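Local coordinates for putative branched-chain amino acid ABC transporter, periplasmic branched-chain amino acid-binding protein (Pseudomonas protegens Pf-5, PDB 4RU0) that probably binds a small solute, perhaps a branched-chain amino acid, in the periplasm and delivers it to an ABC transporter for uptake, at residues A[184-189]-A[212-217]; A[221-226]-A[248-253]; A[229-234]-A[255-260]. All blocks are in the same frame, centred on the assembly; numbering follows the deposited sequence.

Contact 1 of 3, residues A[184-189]-A[212-217]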
loop_
_atom_site.group_PDB
_atom_site.type_symbol
_atom_site.label_atom_id
_atom_site.label_comp_id
_atom_site.label_asym_id
_atom_site.label_seq_id
_atom_site.Cartn_x
_atom_site.Cartn_y
_atom_site.Cartn_z
ATOM N N ALA A 184 -16.555 4.833 -14.850
ATOM C CA ALA A 184 -16.069 3.615 -15.486
ATOM C C ALA A 184 -14.801 3.124 -14.798
ATOM O O ALA A 184 -13.872 3.897 -14.560
ATOM C CB ALA A 184 -15.819 3.844 -16.977
ATOM N N THR A 185 -14.770 1.835 -14.482
ATOM C CA THR A 185 -13.572 1.234 -13.930
ATOM C C THR A 185 -12.919 0.358 -14.992
ATOM O O THR A 185 -13.502 -0.635 -15.452
ATOM C CB THR A 185 -13.873 0.405 -12.656
ATOM O OG1 THR A 185 -14.381 1.266 -11.634
ATOM C CG2 THR A 185 -12.608 -0.272 -12.144
ATOM N N LEU A 186 -11.719 0.761 -15.399
ATOM C CA LEU A 186 -10.910 0.008 -16.344
ATOM C C LEU A 186 -9.875 -0.815 -15.577
ATOM O O LEU A 186 -8.906 -0.261 -15.053
ATOM C CB LEU A 186 -10.219 0.954 -17.324
ATOM C CG LEU A 186 -9.504 0.291 -18.507
ATOM C CD1 LEU A 186 -10.516 -0.437 -19.365
ATOM C CD2 LEU A 186 -8.756 1.323 -19.325
ATOM N N TYR A 187 -10.084 -2.126 -15.491
ATOM C CA TYR A 187 -9.255 -2.938 -14.599
ATOM C C TYR A 187 -8.545 -4.089 -15.299
ATOM O O TYR A 187 -9.117 -4.776 -16.155
ATOM C CB TYR A 187 -10.093 -3.495 -13.438
ATOM C CG TYR A 187 -11.158 -4.496 -13.837
ATOM C CD1 TYR A 187 -10.880 -5.861 -13.877
ATOM C CD2 TYR A 187 -12.443 -4.080 -14.174
ATOM C CE1 TYR A 187 -11.846 -6.779 -14.246
ATOM C CE2 TYR A 187 -13.422 -4.996 -14.544
ATOM C CZ TYR A 187 -13.116 -6.342 -14.578
ATOM O OH TYR A 187 -14.076 -7.258 -14.938
ATOM N N HIS A 188 -7.286 -4.277 -14.918
ATOM C CA HIS A 188 -6.508 -5.447 -15.291
ATOM C C HIS A 188 -7.292 -6.681 -14.895
ATOM O O HIS A 188 -7.709 -6.808 -13.749
ATOM C CB HIS A 188 -5.144 -5.410 -14.600
ATOM C CG HIS A 188 -4.192 -6.468 -15.062
ATOM N ND1 HIS A 188 -3.983 -7.636 -14.363
ATOM C CD2 HIS A 188 -3.377 -6.524 -16.143
ATOM C CE1 HIS A 188 -3.086 -8.373 -14.996
ATOM N NE2 HIS A 188 -2.707 -7.719 -16.083
ATOM N N ASP A 189 -7.531 -7.579 -15.843
ATOM C CA ASP A 189 -8.338 -8.754 -15.542
ATOM C C ASP A 189 -7.518 -9.732 -14.701
ATOM O O ASP A 189 -6.838 -10.614 -15.221
ATOM C CB ASP A 189 -8.849 -9.417 -16.827
ATOM C CG ASP A 189 -9.923 -10.464 -16.556
ATOM O OD1 ASP A 189 -10.732 -10.271 -15.618
ATOM O OD2 ASP A 189 -9.962 -11.486 -17.280
ATOM N N ILE A 212 -19.839 1.311 -14.387
ATOM C CA ILE A 212 -19.370 0.662 -15.604
ATOM C C ILE A 212 -18.065 -0.086 -15.332
ATOM O O ILE A 212 -17.067 0.514 -14.940
ATOM C CB ILE A 212 -19.157 1.689 -16.742
ATOM C CG1 ILE A 212 -20.455 2.451 -17.027
ATOM C CG2 ILE A 212 -18.646 1.007 -18.008
ATOM C CD1 ILE A 212 -20.298 3.556 -18.048
ATOM N N GLN A 213 -18.082 -1.398 -15.541
ATOM C CA GLN A 213 -16.922 -2.247 -15.281
ATOM C C GLN A 213 -16.317 -2.794 -16.576
ATOM O O GLN A 213 -16.964 -3.545 -17.304
ATOM C CB GLN A 213 -17.312 -3.401 -14.350
ATOM C CG GLN A 213 -17.658 -2.968 -12.924
ATOM C CD GLN A 213 -16.467 -2.371 -12.179
ATOM O OE1 GLN A 213 -15.313 -2.579 -12.552
ATOM N NE2 GLN A 213 -16.750 -1.624 -11.120
ATOM N N ILE A 214 -15.076 -2.419 -16.862
ATOM C CA ILE A 214 -14.455 -2.786 -18.137
ATOM C C ILE A 214 -13.122 -3.513 -17.943
ATOM O O ILE A 214 -12.124 -2.902 -17.558
ATOM C CB ILE A 214 -14.219 -1.544 -19.016
ATOM C CG1 ILE A 214 -15.525 -0.767 -19.218
ATOM C CG2 ILE A 214 -13.637 -1.947 -20.343
ATOM C CD1 ILE A 214 -15.328 0.604 -19.847
ATOM N N PRO A 215 -13.106 -4.828 -18.201
ATOM C CA PRO A 215 -11.891 -5.641 -18.034
ATOM C C PRO A 215 -10.865 -5.444 -19.146
ATOM O O PRO A 215 -11.230 -5.159 -20.288
ATOM C CB PRO A 215 -12.426 -7.075 -18.050
ATOM C CG PRO A 215 -13.682 -6.997 -18.840
ATOM C CD PRO A 215 -14.284 -5.648 -18.533
ATOM N N VAL A 216 -9.588 -5.579 -18.799
ATOM C CA VAL A 216 -8.513 -5.582 -19.782
ATOM C C VAL A 216 -7.696 -6.854 -19.631
ATOM O O VAL A 216 -7.061 -7.073 -18.596
ATOM C CB VAL A 216 -7.578 -4.374 -19.638
ATOM C CG1 VAL A 216 -6.362 -4.549 -20.536
ATOM C CG2 VAL A 216 -8.304 -3.099 -19.992
ATOM N N ALA A 217 -7.717 -7.690 -20.662
ATOM C CA ALA A 217 -7.032 -8.977 -20.624
ATOM C C ALA A 217 -5.521 -8.797 -20.641
ATOM O O ALA A 217 -5.005 -7.864 -21.261
ATOM C CB ALA A 217 -7.476 -9.851 -21.798
#
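Y187 and P215 face each other across the parallel strands 182-188 and 210-216, whose segments here approach to 4.7 Å between axes. From CB, Y187 CG sits between the backbone N and the carbonyl carbon (chi1 66°), and the ring beyond it meets P215. CG stands near I214 O; CD2 approaches both that oxygen and Q213 OE1, whose amide NE2 is hydrogen-bonded to N211 OD1; CE1 lies near P215 CB and CE2 3.7 Å from P215 N. P215 CA lies over one face, a CH-pi contact 3.8 Å from the ring centroid, and at the tip CZ and OH rest on P215 CB, OH at 3.5 Å. A proline suits this place: CA and CB offer the ring apolar C-H groups, its nitrogen is not needed for the inter-strand bonds, and V216 N donates to Y187 O at 2.8 Å. On the other face of the sheet, L186 CD1 touches both I214 CG2 and V216 CG2 (3.5 Å to the latter); W227 of helix 224-233 packs on L186, and Q226 on I214 and V216. Two adjacent parallel strands joined by a helical crossover form a beta-alpha-beta unit, here of the alpha/beta periplasmic-binding-protein fold.

Contact 2 of 3, residues A[221-226]-A[248-253]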
loop_
_atom_site.group_PDB
_atom_site.type_symbol
_atom_site.label_atom_id
_atom_site.label_comp_id
_atom_site.label_asym_id
_atom_site.label_seq_id
_atom_site.Cartn_x
_atom_site.Cartn_y
_atom_site.Cartn_z
ATOM N N ASN A 221 -1.772 -4.878 -23.981
ATOM C CA ASN A 221 -1.125 -4.028 -24.973
ATOM C C ASN A 221 -2.144 -3.412 -25.917
ATOM O O ASN A 221 -1.895 -2.370 -26.516
ATOM C CB ASN A 221 -0.101 -4.830 -25.781
ATOM C CG ASN A 221 1.189 -5.046 -25.029
ATOM O OD1 ASN A 221 1.804 -4.095 -24.546
ATOM N ND2 ASN A 221 1.609 -6.305 -24.919
ATOM N N GLU A 222 -3.288 -4.077 -26.053
ATOM C CA GLU A 222 -4.344 -3.627 -26.951
ATOM C C GLU A 222 -5.576 -3.225 -26.162
ATOM O O GLU A 222 -6.153 -4.045 -25.446
ATOM C CB GLU A 222 -4.702 -4.723 -27.958
ATOM C CG GLU A 222 -4.557 -4.303 -29.419
ATOM C CD GLU A 222 -5.424 -3.116 -29.780
ATOM O OE1 GLU A 222 -5.014 -2.330 -30.665
ATOM O OE2 GLU A 222 -6.516 -2.966 -29.185
ATOM N N GLN A 223 -5.992 -1.971 -26.295
ATOM C CA GLN A 223 -7.118 -1.482 -25.504
ATOM C C GLN A 223 -8.134 -0.686 -26.315
ATOM O O GLN A 223 -8.950 0.037 -25.739
ATOM C CB GLN A 223 -6.602 -0.627 -24.340
ATOM C CG GLN A 223 -5.895 -1.423 -23.260
ATOM C CD GLN A 223 -5.493 -0.570 -22.069
ATOM O OE1 GLN A 223 -6.174 0.397 -21.720
ATOM N NE2 GLN A 223 -4.385 -0.934 -21.433
ATOM N N SER A 224 -8.090 -0.822 -27.640
ATOM C CA SER A 224 -8.941 -0.021 -28.517
ATOM C C SER A 224 -10.425 -0.228 -28.233
ATOM O O SER A 224 -11.199 0.729 -28.250
ATOM C CB SER A 224 -8.651 -0.339 -29.981
ATOM O OG SER A 224 -7.291 -0.064 -30.300
ATOM N N ALA A 225 -10.821 -1.466 -27.959
ATOM C CA ALA A 225 -12.230 -1.763 -27.726
ATOM C C ALA A 225 -12.700 -1.065 -26.458
ATOM O O ALA A 225 -13.759 -0.434 -26.440
ATOM C CB ALA A 225 -12.455 -3.259 -27.634
ATOM N N GLN A 226 -11.892 -1.176 -25.410
ATOM C CA GLN A 226 -12.190 -0.557 -24.130
ATOM C C GLN A 226 -12.393 0.954 -24.260
ATOM O O GLN A 226 -13.409 1.498 -23.809
ATOM C CB GLN A 226 -11.071 -0.854 -23.122
ATOM C CG GLN A 226 -11.024 -2.303 -22.624
ATOM C CD GLN A 226 -10.370 -3.262 -23.604
ATOM O OE1 GLN A 226 -9.990 -2.884 -24.716
ATOM N NE2 GLN A 226 -10.228 -4.511 -23.189
ATOM N N PRO A 248 0.560 2.610 -18.996
ATOM C CA PRO A 248 0.908 3.637 -19.989
ATOM C C PRO A 248 0.096 3.500 -21.269
ATOM O O PRO A 248 -0.222 4.504 -21.908
ATOM C CB PRO A 248 2.397 3.379 -20.268
ATOM C CG PRO A 248 2.875 2.568 -19.132
ATOM C CD PRO A 248 1.713 1.739 -18.708
ATOM N N VAL A 249 -0.224 2.266 -21.640
ATOM C CA VAL A 249 -1.044 2.023 -22.817
ATOM C C VAL A 249 -2.431 2.626 -22.632
ATOM O O VAL A 249 -2.960 3.255 -23.552
ATOM C CB VAL A 249 -1.165 0.515 -23.125
ATOM C CG1 VAL A 249 -2.208 0.265 -24.205
ATOM C CG2 VAL A 249 0.182 -0.049 -23.543
ATOM N N ALA A 250 -3.014 2.444 -21.446
ATOM C CA ALA A 250 -4.339 2.991 -21.151
ATOM C C ALA A 250 -4.364 4.502 -21.375
ATOM O O ALA A 250 -5.290 5.040 -21.989
ATOM C CB ALA A 250 -4.757 2.660 -19.726
ATOM N N VAL A 251 -3.332 5.180 -20.883
ATOM C CA VAL A 251 -3.258 6.626 -21.005
ATOM C C VAL A 251 -3.057 7.051 -22.465
ATOM O O VAL A 251 -3.777 7.925 -22.958
ATOM C CB VAL A 251 -2.138 7.189 -20.120
ATOM C CG1 VAL A 251 -2.090 8.693 -20.221
ATOM C CG2 VAL A 251 -2.366 6.765 -18.673
ATOM N N LYS A 252 -2.102 6.420 -23.148
ATOM C CA LYS A 252 -1.858 6.674 -24.568
ATOM C C LYS A 252 -3.115 6.480 -25.410
ATOM O O LYS A 252 -3.388 7.252 -26.335
ATOM C CB LYS A 252 -0.769 5.752 -25.117
ATOM C CG LYS A 252 0.654 6.073 -24.725
ATOM C CD LYS A 252 1.584 5.027 -25.335
ATOM C CE LYS A 252 3.015 5.181 -24.861
ATOM N NZ LYS A 252 3.857 4.021 -25.285
ATOM N N THR A 253 -3.861 5.429 -25.103
ATOM C CA THR A 253 -5.045 5.104 -25.879
ATOM C C THR A 253 -6.157 6.102 -25.577
ATOM O O THR A 253 -6.875 6.534 -26.482
ATOM C CB THR A 253 -5.522 3.671 -25.599
ATOM O OG1 THR A 253 -4.416 2.776 -25.749
ATOM C CG2 THR A 253 -6.617 3.266 -26.574
HETATM O O HOH W 1 -4.594 0.499 -27.197
#
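Q223, whose backbone lies at the N-cap position just before helix 224-233, faces A250 of helix 246-256 with their CA atoms 6.8 Å apart, and N221 stands similarly close to V249. The Q223 side chain crosses this space. Its CG lies anti to the carbonyl carbon (chi1 -71°); beyond CG the chain is extended (chi2 -175°), and the amide lies against A250. OE1 touches the A250 backbone and methyl, at 3.2 Å from A250 CA and 3.3 Å from A250 CB, while NE2 comes to 3.7 Å from V249 CG1. Alanine suits this spot because its small methyl lets the amide approach the helix backbone. The polar ends of Q223 find their partners outside the two segments: NE2 donates to S246 O and G220 O, and OE1 accepts from W227 NE1, so a buried amide is held at both ends. V249 CG1 also meets N221 O, at 3.5 Å, an apolar branch laid against a loop carbonyl. One turn further along helix 246-256, T253 OG1 donates to V249 O at 2.7 Å, approaching from above the carbonyl plane, and V249 O also accepts T253 N. A water then bridges the segments, accepting from Q223 N and donating to T253 OG1, which lies 2.7 Å from it. Between the two segments themselves there is van der Waals contact and this water but no direct hydrogen bond; through S246, the first residue of helix 246-256, the Q223 amide nevertheless ties the start of one helix to the start of the other.

Contact 3 of 3, residues A[229-234]-A[255-260]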
loop_
_atom_site.group_PDB
_atom_site.type_symbol
_atom_site.label_atom_id
_atom_site.label_comp_id
_atom_site.label_asym_id
_atom_site.label_seq_id
_atom_site.Cartn_x
_atom_site.Cartn_y
_atom_site.Cartn_z
ATOM N N GLN A 229 -15.379 1.983 -26.209
ATOM C CA GLN A 229 -16.549 1.921 -25.355
ATOM C C GLN A 229 -16.649 3.172 -24.480
ATOM O O GLN A 229 -17.725 3.754 -24.329
ATOM C CB GLN A 229 -16.507 0.675 -24.483
ATOM C CG GLN A 229 -17.638 0.602 -23.473
ATOM C CD GLN A 229 -17.601 -0.676 -22.662
ATOM O OE1 GLN A 229 -16.934 -1.639 -23.038
ATOM N NE2 GLN A 229 -18.306 -0.687 -21.534
ATOM N N ILE A 230 -15.517 3.583 -23.918
ATOM C CA ILE A 230 -15.471 4.734 -23.029
ATOM C C ILE A 230 -15.811 6.026 -23.769
ATOM O O ILE A 230 -16.506 6.885 -23.226
ATOM C CB ILE A 230 -14.086 4.845 -22.355
ATOM C CG1 ILE A 230 -13.956 3.775 -21.268
ATOM C CG2 ILE A 230 -13.866 6.231 -21.766
ATOM C CD1 ILE A 230 -12.533 3.543 -20.790
ATOM N N ARG A 231 -15.355 6.162 -25.011
ATOM C CA ARG A 231 -15.722 7.345 -25.785
ATOM C C ARG A 231 -17.221 7.342 -26.103
ATOM O O ARG A 231 -17.862 8.396 -26.060
ATOM C CB ARG A 231 -14.904 7.449 -27.074
ATOM C CG ARG A 231 -15.072 8.799 -27.777
ATOM C CD ARG A 231 -14.260 8.867 -29.060
ATOM N NE ARG A 231 -14.580 10.035 -29.879
ATOM C CZ ARG A 231 -13.977 11.216 -29.776
ATOM N NH1 ARG A 231 -13.022 11.400 -28.874
ATOM N NH2 ARG A 231 -14.328 12.219 -30.574
ATOM N N GLN A 232 -17.777 6.168 -26.415
ATOM C CA GLN A 232 -19.217 6.038 -26.659
ATOM C C GLN A 232 -20.039 6.417 -25.428
ATOM O O GLN A 232 -20.997 7.178 -25.516
ATOM C CB GLN A 232 -19.576 4.608 -27.081
ATOM C CG GLN A 232 -19.267 4.254 -28.528
ATOM C CD GLN A 232 -19.308 2.753 -28.770
ATOM O OE1 GLN A 232 -19.221 1.960 -27.831
ATOM N NE2 GLN A 232 -19.440 2.355 -30.029
ATOM N N GLN A 233 -19.669 5.875 -24.276
ATOM C CA GLN A 233 -20.455 6.097 -23.075
ATOM C C GLN A 233 -20.139 7.444 -22.420
ATOM O O GLN A 233 -20.945 7.952 -21.647
ATOM C CB GLN A 233 -20.237 4.948 -22.090
ATOM C CG GLN A 233 -20.937 3.657 -22.502
ATOM C CD GLN A 233 -20.598 2.490 -21.592
ATOM O OE1 GLN A 233 -19.427 2.197 -21.359
ATOM N NE2 GLN A 233 -21.620 1.817 -21.074
ATOM N N ASN A 234 -18.982 8.016 -22.755
ATOM C CA ASN A 234 -18.509 9.283 -22.183
ATOM C C ASN A 234 -18.753 9.412 -20.673
ATOM O O ASN A 234 -19.511 10.280 -20.232
ATOM C CB ASN A 234 -19.154 10.464 -22.922
ATOM C CG ASN A 234 -18.577 11.808 -22.502
ATOM O OD1 ASN A 234 -19.288 12.816 -22.451
ATOM N ND2 ASN A 234 -17.289 11.825 -22.184
ATOM N N ALA A 255 -5.836 9.227 -24.795
ATOM C CA ALA A 255 -5.538 10.451 -25.529
ATOM C C ALA A 255 -5.867 10.275 -27.007
ATOM O O ALA A 255 -6.408 11.177 -27.643
ATOM C CB ALA A 255 -4.088 10.844 -25.349
ATOM N N ARG A 256 -5.555 9.098 -27.539
ATOM C CA ARG A 256 -5.890 8.778 -28.918
ATOM C C ARG A 256 -7.396 8.890 -29.166
ATOM O O ARG A 256 -7.826 9.433 -30.185
ATOM C CB ARG A 256 -5.395 7.379 -29.272
ATOM C CG ARG A 256 -5.958 6.838 -30.581
ATOM C CD ARG A 256 -5.188 5.618 -31.048
ATOM N NE ARG A 256 -3.989 5.987 -31.790
ATOM C CZ ARG A 256 -3.927 6.059 -33.117
ATOM N NH1 ARG A 256 -2.793 6.408 -33.713
ATOM N NH2 ARG A 256 -4.998 5.779 -33.849
ATOM N N PHE A 257 -8.194 8.392 -28.226
ATOM C CA PHE A 257 -9.648 8.426 -28.366
ATOM C C PHE A 257 -10.255 9.737 -27.858
ATOM O O PHE A 257 -11.464 9.908 -27.868
ATOM C CB PHE A 257 -10.284 7.245 -27.634
ATOM C CG PHE A 257 -10.355 5.986 -28.457
ATOM C CD1 PHE A 257 -9.266 5.125 -28.537
ATOM C CD2 PHE A 257 -11.516 5.654 -29.142
ATOM C CE1 PHE A 257 -9.335 3.958 -29.289
ATOM C CE2 PHE A 257 -11.591 4.488 -29.897
ATOM C CZ PHE A 257 -10.496 3.642 -29.969
ATOM N N GLY A 258 -9.413 10.655 -27.407
ATOM C CA GLY A 258 -9.872 11.979 -27.032
ATOM C C GLY A 258 -10.508 12.085 -25.661
ATOM O O GLY A 258 -11.148 13.094 -25.355
ATOM N N PHE A 259 -10.346 11.063 -24.826
ATOM C CA PHE A 259 -10.880 11.148 -23.471
ATOM C C PHE A 259 -9.938 11.988 -22.611
ATOM O O PHE A 259 -8.722 11.823 -22.679
ATOM C CB PHE A 259 -11.083 9.763 -22.859
ATOM C CG PHE A 259 -11.853 9.792 -21.567
ATOM C CD1 PHE A 259 -13.240 9.842 -21.574
ATOM C CD2 PHE A 259 -11.188 9.799 -20.346
ATOM C CE1 PHE A 259 -13.950 9.890 -20.394
ATOM C CE2 PHE A 259 -11.890 9.844 -19.157
ATOM C CZ PHE A 259 -13.273 9.890 -19.176
ATOM N N PRO A 260 -10.497 12.919 -21.822
ATOM C CA PRO A 260 -9.663 13.852 -21.048
ATOM C C PRO A 260 -8.937 13.156 -19.903
ATOM O O PRO A 260 -9.544 12.560 -19.014
ATOM C CB PRO A 260 -10.667 14.894 -20.531
ATOM C CG PRO A 260 -12.002 14.240 -20.621
ATOM C CD PRO A 260 -11.934 13.230 -21.726
#
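R231 extends toward F257 with CG anti to the backbone N (chi1 -169°) and the next two torsions also near 180°. I230, one residue earlier on the helix, has CG2 anti to the backbone N, and F259 has CG anti to its own (chi1 -170°); that methyl and the phenyl ring meet. I230 CG2 lies over one face of the F259 ring, 4.1 Å from its centroid, a CH-pi contact in which the two side chains cross at about a right angle; the nearest ring atom is CD1, at 3.7 Å. A beta-branched isoleucine suits the place, since one branch can cover the ring while CG1 packs on I214 of strand 210-216. P260 CD lies over the opposite face of the F259 ring, 3.4 Å above its plane and offset toward the rim, and P235 adds apolar contact to both F259 and I230. Helix 246-256 ends here in a Schellman motif, with G258 as the first residue to leave helical geometry; its positive phi (80°) is a conformation that glycine adopts readily. The helix is one of those flanking the parallel part of the mixed sheet of the alpha/beta fold, and the turn that ends it meets helix 224-233. The R231 guanidinium has F257 O at its edge, near its own plane, with NH1 as the donor of a bond that is doubtful because the modelled separation is too short to be relied upon. Further back along the arginine chain, R231 CD approaches the edge of the F257 ring, 4.2 Å from CD2, while W227 and R228 of helix 224-233 also touch that ring.

How the contacts relate
Contact 1 is the most buried of the three and lies within the sheet, where regular backbone hydrogen bonds join strand 182-188 to the outermost strand, 210-216. Contacts 2 and 3 are only partly buried and involve the same two helices, 224-233 and 246-256, near their opposite ends: the N-terminal side at contact 2, and at contact 3 the C-terminal side, where the turn beyond helix 246-256 does the touching. Water and a buried amide dominate the former, two aromatic rings, an isoleucine and an arginine the latter. Helix 224-233 ties all three together, since it follows strand 210-216 directly and lays Q226, Q229 and I230 on I214. A probable hydrogen bond from Q226 NE2 to P215 O also joins contact 2 to contact 1.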